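Local coordinates for putative glycosidase ph117-related (Bacteroides thetaiotaomicron, PDB 5A7V), which binds mannose and, as a GH130 family member, probably cleaves beta-linked mannosides, at residues F77-D85 / D146-Y157; C202-E210 / E272-T280. All coordinates share one frame; numbering follows the deposited sequence.

Interaction 1 of 2, residues F77-D85 / D146-Y157; sequences FNPAATLHD and DPRIAVTAEGLY. With MAN (alpha-D-mannopyranose), chain E.
Asn78 and Asp146 lie side by side at the sugar-binding N-terminal end of two nearly parallel strands. Asn78 ND2 gives a fairly straight hydrogen bond to Asp146 OD1 (3.0 Å, 164°). The bond lies in the amide plane but reaches Asp146 OD1 from well above the carboxylate plane. The same amide nitrogen donates to O4 of the bound mannose, 3.0 Å from ND2. Asp146 OD2 sits 2.7 Å from O3 of that sugar, and OD1 also salt-bridges Arg93. At the far end, Tyr157 OH donates in the carbonyl plane to Leu83 O (2.7 Å) and accepts from His84 ND1 (3.0 Å). His84 CG stands anti to its backbone N (chi1 -178°), placing the imidazole at the hydroxyl. Between these ends, Ala80 CB packs on Pro147 CG and Ile149 CD1. Thr82 crosses Ile149 at about a right angle and sets OG1 at the Tyr157 ring edge. One water links Ile149 N and, weakly, Ala81 N; another joins Thr82 OG1 to Ile149 O. As inner strands of neighbouring blades of a probable five-bladed beta-propeller, as in GH130 relatives, 75-84 and 143-151 hydrogen-bond on their other sides to 87-95 and 157-164, respectively; 347-355 touches Asn78, Ala81 and Pro147.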
# COMPACT_ATOMS: atom_id res chain seq x y z
N PHE A 77 -10.43 -2.67 3.88
CA PHE A 77 -9.11 -3.27 3.65
C PHE A 77 -8.15 -2.21 3.12
O PHE A 77 -8.37 -1.01 3.35
CB PHE A 77 -9.23 -4.60 2.82
CG PHE A 77 -9.83 -4.49 1.45
CD1 PHE A 77 -11.18 -4.21 1.27
CD2 PHE A 77 -9.06 -4.73 0.30
CE1 PHE A 77 -11.74 -4.20 0.01
CE2 PHE A 77 -9.60 -4.72 -0.96
CZ PHE A 77 -10.96 -4.45 -1.11
N ASN A 78 -7.05 -2.65 2.53
CA ASN A 78 -6.03 -1.85 1.80
C ASN A 78 -5.98 -0.37 2.19
O ASN A 78 -6.55 0.46 1.48
CB ASN A 78 -6.21 -2.07 0.32
CG ASN A 78 -5.89 -3.51 -0.09
OD1 ASN A 78 -5.63 -4.37 0.75
ND2 ASN A 78 -5.99 -3.76 -1.37
N PRO A 79 -5.31 -0.11 3.31
CA PRO A 79 -5.37 1.22 3.94
C PRO A 79 -4.14 2.07 3.71
O PRO A 79 -3.01 1.57 3.58
CB PRO A 79 -5.43 0.86 5.43
CG PRO A 79 -4.55 -0.34 5.53
CD PRO A 79 -4.77 -1.10 4.27
N ALA A 80 -4.34 3.40 3.68
CA ALA A 80 -3.24 4.36 3.86
C ALA A 80 -3.14 4.68 5.34
O ALA A 80 -4.13 4.57 6.07
CB ALA A 80 -3.54 5.64 3.10
N ALA A 81 -1.98 5.17 5.76
CA ALA A 81 -1.78 5.59 7.13
C ALA A 81 -0.83 6.75 7.16
O ALA A 81 0.13 6.80 6.41
CB ALA A 81 -1.30 4.46 8.02
N THR A 82 -1.10 7.68 8.07
CA THR A 82 -0.24 8.86 8.25
C THR A 82 -0.33 9.38 9.67
O THR A 82 -1.10 8.88 10.48
CB THR A 82 -0.52 9.91 7.14
OG1 THR A 82 0.55 10.89 7.04
CG2 THR A 82 -1.83 10.61 7.34
N LEU A 83 0.41 10.46 9.92
CA LEU A 83 0.41 11.21 11.18
C LEU A 83 -0.28 12.54 10.94
O LEU A 83 0.07 13.25 9.99
CB LEU A 83 1.84 11.42 11.63
CG LEU A 83 2.08 12.23 12.88
CD1 LEU A 83 1.57 11.49 14.09
CD2 LEU A 83 3.55 12.60 13.02
N HIS A 84 -1.22 12.88 11.83
CA HIS A 84 -1.87 14.21 11.77
C HIS A 84 -2.28 14.63 13.16
O HIS A 84 -2.93 13.89 13.89
CB HIS A 84 -3.11 14.14 10.86
CG HIS A 84 -3.82 15.46 10.69
ND1 HIS A 84 -3.23 16.56 10.12
CD2 HIS A 84 -5.08 15.82 11.00
CE1 HIS A 84 -4.09 17.57 10.13
NE2 HIS A 84 -5.24 17.15 10.64
N ASP A 85 -1.86 15.84 13.51
CA ASP A 85 -2.25 16.45 14.80
C ASP A 85 -1.97 15.47 15.98
O ASP A 85 -2.78 15.32 16.91
CB ASP A 85 -3.73 16.86 14.71
CG ASP A 85 -3.96 18.10 13.81
OD1 ASP A 85 -2.99 18.70 13.28
OD2 ASP A 85 -5.15 18.49 13.63
N ASP A 146 -7.19 1.68 -2.76
CA ASP A 146 -5.79 1.39 -2.43
C ASP A 146 -4.90 2.63 -2.26
O ASP A 146 -3.88 2.80 -2.93
CB ASP A 146 -5.16 0.43 -3.45
CG ASP A 146 -5.85 -0.93 -3.60
OD1 ASP A 146 -6.76 -1.24 -2.83
OD2 ASP A 146 -5.40 -1.64 -4.53
N PRO A 147 -5.30 3.50 -1.31
CA PRO A 147 -4.53 4.74 -1.11
C PRO A 147 -3.20 4.51 -0.44
O PRO A 147 -3.05 3.64 0.42
CB PRO A 147 -5.46 5.58 -0.21
CG PRO A 147 -6.15 4.51 0.63
CD PRO A 147 -6.40 3.38 -0.36
N ARG A 148 -2.22 5.35 -0.78
CA ARG A 148 -1.01 5.49 0.01
C ARG A 148 -0.84 7.00 0.27
O ARG A 148 -1.09 7.79 -0.64
CB ARG A 148 0.25 5.01 -0.70
CG ARG A 148 0.39 3.51 -0.72
CD ARG A 148 0.04 2.94 -1.96
NE ARG A 148 0.44 1.53 -2.18
CZ ARG A 148 -0.35 0.72 -2.84
NH1 ARG A 148 -1.51 1.09 -3.24
NH2 ARG A 148 0.03 -0.54 -3.01
N ILE A 149 -0.44 7.35 1.49
CA ILE A 149 -0.33 8.79 1.85
C ILE A 149 1.06 9.07 2.42
O ILE A 149 1.58 8.33 3.26
CB ILE A 149 -1.40 9.23 2.86
CG1 ILE A 149 -2.78 9.15 2.19
CG2 ILE A 149 -1.13 10.64 3.39
CD1 ILE A 149 -4.00 9.30 3.09
N ALA A 150 1.65 10.17 1.91
CA ALA A 150 2.89 10.74 2.45
C ALA A 150 2.66 12.24 2.59
O ALA A 150 1.67 12.75 2.06
CB ALA A 150 4.06 10.43 1.55
N VAL A 151 3.55 12.93 3.32
CA VAL A 151 3.34 14.37 3.57
C VAL A 151 4.63 15.13 3.32
O VAL A 151 5.71 14.68 3.68
CB VAL A 151 2.79 14.60 4.98
CG1 VAL A 151 3.78 14.27 6.11
CG2 VAL A 151 2.23 16.01 5.18
N THR A 152 4.49 16.32 2.72
CA THR A 152 5.68 17.16 2.57
C THR A 152 6.07 17.77 3.91
O THR A 152 5.24 17.91 4.82
CB THR A 152 5.47 18.25 1.54
OG1 THR A 152 4.54 19.23 2.04
CG2 THR A 152 5.05 17.75 0.18
N ALA A 153 7.32 18.24 3.99
CA ALA A 153 7.76 18.98 5.18
C ALA A 153 6.97 20.27 5.43
O ALA A 153 6.92 20.75 6.54
CB ALA A 153 9.23 19.30 5.06
N GLU A 154 6.34 20.79 4.39
CA GLU A 154 5.52 21.99 4.47
C GLU A 154 4.03 21.67 4.79
O GLU A 154 3.22 22.57 4.90
CB GLU A 154 5.67 22.78 3.16
CG GLU A 154 7.15 23.19 2.79
CD GLU A 154 8.14 22.05 2.28
OE1 GLU A 154 7.76 21.06 1.54
OE2 GLU A 154 9.37 22.22 2.61
N GLY A 155 3.67 20.37 4.90
CA GLY A 155 2.36 19.97 5.42
C GLY A 155 1.31 19.60 4.38
O GLY A 155 0.14 19.53 4.72
N LEU A 156 1.72 19.38 3.14
CA LEU A 156 0.79 18.92 2.10
C LEU A 156 0.77 17.38 2.04
O LEU A 156 1.81 16.78 1.79
CB LEU A 156 1.16 19.49 0.74
CG LEU A 156 0.20 19.18 -0.39
CD1 LEU A 156 -1.13 19.86 -0.17
CD2 LEU A 156 0.79 19.52 -1.76
N TYR A 157 -0.39 16.79 2.34
CA TYR A 157 -0.57 15.35 2.16
C TYR A 157 -0.79 15.07 0.69
O TYR A 157 -1.63 15.68 0.01
CB TYR A 157 -1.74 14.86 3.00
CG TYR A 157 -1.52 15.00 4.48
CD1 TYR A 157 -0.83 14.04 5.21
CD2 TYR A 157 -2.02 16.11 5.19
CE1 TYR A 157 -0.63 14.14 6.58
CE2 TYR A 157 -1.78 16.22 6.56
CZ TYR A 157 -1.09 15.25 7.25
OH TYR A 157 -0.87 15.42 8.62
C1 MAN E . -4.07 -6.27 -6.59
C2 MAN E . -3.83 -5.22 -5.49
C3 MAN E . -4.98 -5.01 -4.48
C4 MAN E . -5.59 -6.35 -4.04
C5 MAN E . -4.93 -7.56 -4.72
C6 MAN E . -5.65 -8.89 -4.40
O1 MAN E . -2.76 -6.84 -7.15
O2 MAN E . -3.58 -3.99 -6.18
O3 MAN E . -6.04 -4.23 -5.01
O4 MAN E . -5.47 -6.39 -2.63
O5 MAN E . -4.98 -7.31 -6.16
O6 MAN E . -6.99 -8.84 -4.91
O HOH W 1 0.06 4.96 3.16
O HOH W 2 2.48 9.38 5.73

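Interaction 2 of 2, residues C202-E210 / E272-T280; sequences CKSGSILTE and ECGPPAIYT. With MAN (alpha-D-mannopyranose), chain E; MAN (alpha-D-mannopyranose), chain D; BMA (beta-D-mannopyranose), chain C.
Ser204 and Glu272 meet in the sugar pocket, where two neighbouring blades of what is, as in GH130 relatives, probably a five-bladed beta-propeller join through parallel strands 205-212 and 270-280. Glu272 runs out extended from its backbone (chi1 177°), and Glu272 OE2 accepts from Ser204 OG (2.6 Å) on its anti lone pair. OE2 also accepts from O2 of the chain E mannose, so the serine helps position a carboxylate that holds the ligand. The first two torsions of Lys203 place CD 3.6 Å from Glu272 OE2; the bend at chi3 (64°) swings NZ to O6 of a second mannose, modelled as overlapping alpha and beta forms. Ser206 OG lies 2.9 Å from Gly274 O and 3.0 Å from Pro275 O, where strand 270-280 is interrupted. Beyond the prolines, Thr209 N and OG1 approach Ala277 O from opposite faces of its plane, OG1 at 2.8 Å, and Tyr279 N binds Thr209 O. Leu208 CD1 packs beside Ala277 CB and Tyr279 CB, Thr209 CG2 on Pro276 CB. Glu210 and Tyr279 lie alongside, carboxylate and ring planes 53° apart; Lys219 bridges Glu210 OE1 and makes a cation-pi contact with Tyr279. A water donates to Glu210 OE2 (2.8 Å) and Tyr279 O.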
# COMPACT_ATOMS: atom_id res chain seq x y z
N CYS A 202 -2.40 0.89 -14.51
CA CYS A 202 -1.38 1.02 -13.49
C CYS A 202 -1.98 1.30 -12.12
O CYS A 202 -3.14 1.72 -12.01
CB CYS A 202 -0.34 2.08 -13.89
SG CYS A 202 -0.99 3.72 -14.23
N LYS A 203 -1.16 1.12 -11.08
CA LYS A 203 -1.57 1.27 -9.68
C LYS A 203 -0.36 1.15 -8.78
O LYS A 203 0.73 0.81 -9.26
CB LYS A 203 -2.67 0.26 -9.30
CG LYS A 203 -2.29 -1.22 -9.53
CD LYS A 203 -3.36 -2.20 -9.02
CE LYS A 203 -4.65 -2.06 -9.77
NZ LYS A 203 -5.72 -2.96 -9.27
N SER A 204 -0.54 1.44 -7.51
CA SER A 204 0.42 1.14 -6.43
C SER A 204 1.68 2.02 -6.48
O SER A 204 2.73 1.60 -6.97
CB SER A 204 0.75 -0.36 -6.40
OG SER A 204 -0.45 -1.08 -6.15
N GLY A 205 1.51 3.26 -5.98
CA GLY A 205 2.57 4.26 -6.01
C GLY A 205 3.14 4.58 -4.65
O GLY A 205 2.41 5.05 -3.76
N SER A 206 4.45 4.38 -4.48
CA SER A 206 5.21 4.55 -3.22
C SER A 206 6.21 5.70 -3.36
O SER A 206 7.32 5.55 -3.91
CB SER A 206 5.98 3.25 -2.94
OG SER A 206 5.10 2.13 -2.80
N ILE A 207 5.79 6.88 -2.91
CA ILE A 207 6.63 8.08 -2.92
C ILE A 207 7.78 7.92 -1.94
O ILE A 207 7.63 7.33 -0.86
CB ILE A 207 5.78 9.34 -2.69
CG1 ILE A 207 4.75 9.51 -3.78
CG2 ILE A 207 6.63 10.60 -2.56
CD1 ILE A 207 3.74 10.62 -3.58
N LEU A 208 8.97 8.45 -2.31
CA LEU A 208 10.13 8.42 -1.42
C LEU A 208 9.99 9.40 -0.25
O LEU A 208 9.67 10.59 -0.50
CB LEU A 208 11.40 8.72 -2.22
CG LEU A 208 12.71 8.71 -1.45
CD1 LEU A 208 13.01 7.29 -0.93
CD2 LEU A 208 13.83 9.17 -2.34
N THR A 209 10.33 8.94 0.94
CA THR A 209 10.27 9.69 2.20
C THR A 209 11.53 9.47 3.01
O THR A 209 12.35 8.57 2.71
CB THR A 209 9.05 9.25 3.05
OG1 THR A 209 9.28 7.90 3.56
CG2 THR A 209 7.75 9.31 2.30
N GLU A 210 11.69 10.28 4.06
CA GLU A 210 12.76 10.17 5.02
C GLU A 210 12.26 10.65 6.37
O GLU A 210 11.45 11.58 6.42
CB GLU A 210 13.99 11.00 4.59
CG GLU A 210 15.22 10.86 5.46
CD GLU A 210 16.42 11.71 5.02
OE1 GLU A 210 16.21 12.60 4.18
OE2 GLU A 210 17.56 11.45 5.55
N GLU A 272 4.60 -5.84 -6.24
CA GLU A 272 3.68 -4.71 -6.25
C GLU A 272 4.01 -3.79 -5.08
O GLU A 272 4.05 -4.17 -3.92
CB GLU A 272 2.24 -5.20 -6.11
CG GLU A 272 1.22 -4.05 -6.03
CD GLU A 272 -0.21 -4.46 -6.27
OE1 GLU A 272 -0.50 -5.70 -6.16
OE2 GLU A 272 -1.03 -3.58 -6.61
N CYS A 273 4.29 -2.53 -5.41
CA CYS A 273 4.73 -1.53 -4.41
C CYS A 273 3.78 -1.46 -3.23
O CYS A 273 2.58 -1.54 -3.40
CB CYS A 273 4.93 -0.17 -5.09
SG CYS A 273 6.28 -0.17 -6.30
N GLY A 274 4.33 -1.29 -2.02
CA GLY A 274 3.54 -1.22 -0.80
C GLY A 274 3.43 0.22 -0.25
O GLY A 274 3.00 1.12 -1.00
N PRO A 275 3.82 0.44 1.00
CA PRO A 275 3.75 1.80 1.55
C PRO A 275 4.80 2.71 0.91
O PRO A 275 5.62 2.28 0.10
CB PRO A 275 4.06 1.59 3.02
CG PRO A 275 4.86 0.33 3.08
CD PRO A 275 4.41 -0.53 1.96
N PRO A 276 4.82 4.01 1.28
CA PRO A 276 5.90 4.92 0.82
C PRO A 276 7.31 4.35 1.10
O PRO A 276 7.53 3.66 2.12
CB PRO A 276 5.60 6.19 1.62
CG PRO A 276 4.11 6.16 1.80
CD PRO A 276 3.79 4.71 2.05
N ALA A 277 8.23 4.58 0.17
CA ALA A 277 9.60 4.12 0.32
C ALA A 277 10.35 4.97 1.35
O ALA A 277 9.98 6.14 1.56
CB ALA A 277 10.30 4.12 -0.98
N ILE A 278 11.39 4.43 1.99
CA ILE A 278 12.08 5.07 3.10
C ILE A 278 13.57 5.15 2.86
O ILE A 278 14.25 4.13 2.69
CB ILE A 278 11.81 4.37 4.44
CG1 ILE A 278 10.31 4.23 4.69
CG2 ILE A 278 12.49 5.12 5.58
CD1 ILE A 278 9.96 3.26 5.82
N TYR A 279 14.10 6.38 2.91
CA TYR A 279 15.52 6.65 2.77
C TYR A 279 16.22 6.37 4.13
O TYR A 279 15.84 6.96 5.12
CB TYR A 279 15.69 8.11 2.37
CG TYR A 279 17.10 8.53 2.02
CD1 TYR A 279 17.99 8.93 3.02
CD2 TYR A 279 17.54 8.52 0.71
CE1 TYR A 279 19.29 9.33 2.69
CE2 TYR A 279 18.83 8.94 0.37
CZ TYR A 279 19.70 9.32 1.36
OH TYR A 279 20.98 9.72 1.03
N THR A 280 17.22 5.48 4.15
CA THR A 280 17.90 5.03 5.36
C THR A 280 19.42 5.15 5.13
O THR A 280 19.86 5.32 3.97
CB THR A 280 17.59 3.54 5.70
OG1 THR A 280 18.40 2.68 4.88
CG2 THR A 280 16.12 3.24 5.60
C1 MAN E . -4.07 -6.27 -6.59
C2 MAN E . -3.83 -5.22 -5.49
C3 MAN E . -4.98 -5.01 -4.48
C4 MAN E . -5.59 -6.35 -4.04
C5 MAN E . -4.93 -7.56 -4.72
C6 MAN E . -5.65 -8.89 -4.40
O1 MAN E . -2.76 -6.84 -7.15
O2 MAN E . -3.58 -3.99 -6.18
O3 MAN E . -6.04 -4.23 -5.01
O4 MAN E . -5.47 -6.39 -2.63
O5 MAN E . -4.98 -7.31 -6.16
O6 MAN E . -6.99 -8.84 -4.91
C1 MAN D . -8.17 -5.95 -9.37
C2 MAN D . -7.80 -5.86 -7.96
C3 MAN D . -9.01 -5.23 -7.30
C4 MAN D . -9.47 -3.92 -7.94
C5 MAN D . -9.55 -4.04 -9.45
C6 MAN D . -9.52 -2.70 -10.15
O1 MAN D . -9.11 -6.90 -9.72
O2 MAN D . -6.71 -4.98 -7.72
O3 MAN D . -8.81 -4.94 -5.91
O4 MAN D . -10.78 -3.57 -7.44
O5 MAN D . -8.45 -4.76 -9.98
O6 MAN D . -8.35 -1.94 -9.84
C1 BMA C . -8.14 -6.07 -9.25
C2 BMA C . -8.07 -5.88 -7.73
C3 BMA C . -9.32 -5.17 -7.27
C4 BMA C . -9.51 -3.88 -8.06
C5 BMA C . -9.33 -4.11 -9.57
C6 BMA C . -9.35 -2.82 -10.36
O1 BMA C . -7.06 -6.78 -9.83
O2 BMA C . -6.94 -5.07 -7.38
O3 BMA C . -9.33 -4.90 -5.82
O4 BMA C . -10.84 -3.40 -7.78
O5 BMA C . -8.10 -4.80 -9.89
O6 BMA C . -8.33 -1.90 -9.96
O HOH W 3 18.07 8.87 6.57

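In the fold
From the N terminus, strand 75-84 comes first, and interaction 1 closes a loop of 60 residues when strand 143-151 arrives beside it. Interaction 2 opens only afterwards, at 202-210, and spans 61 residues to 272-280, so the two closures run in series without nesting or crossing. Both join neighbouring blades of the probable propeller; interaction 2 does so by direct parallel backbone pairing, which makes one continuous curled sheet. Their centres are about 12 Å apart, and Arg148 of 146-157 spans the seam: its guanidinium probably hydrogen-bonds Cys273 O through NH2 and Gly274 O through NE. Both contacts reach the same mannose, which Asn78, Asp146 and Glu272 grip from different strands.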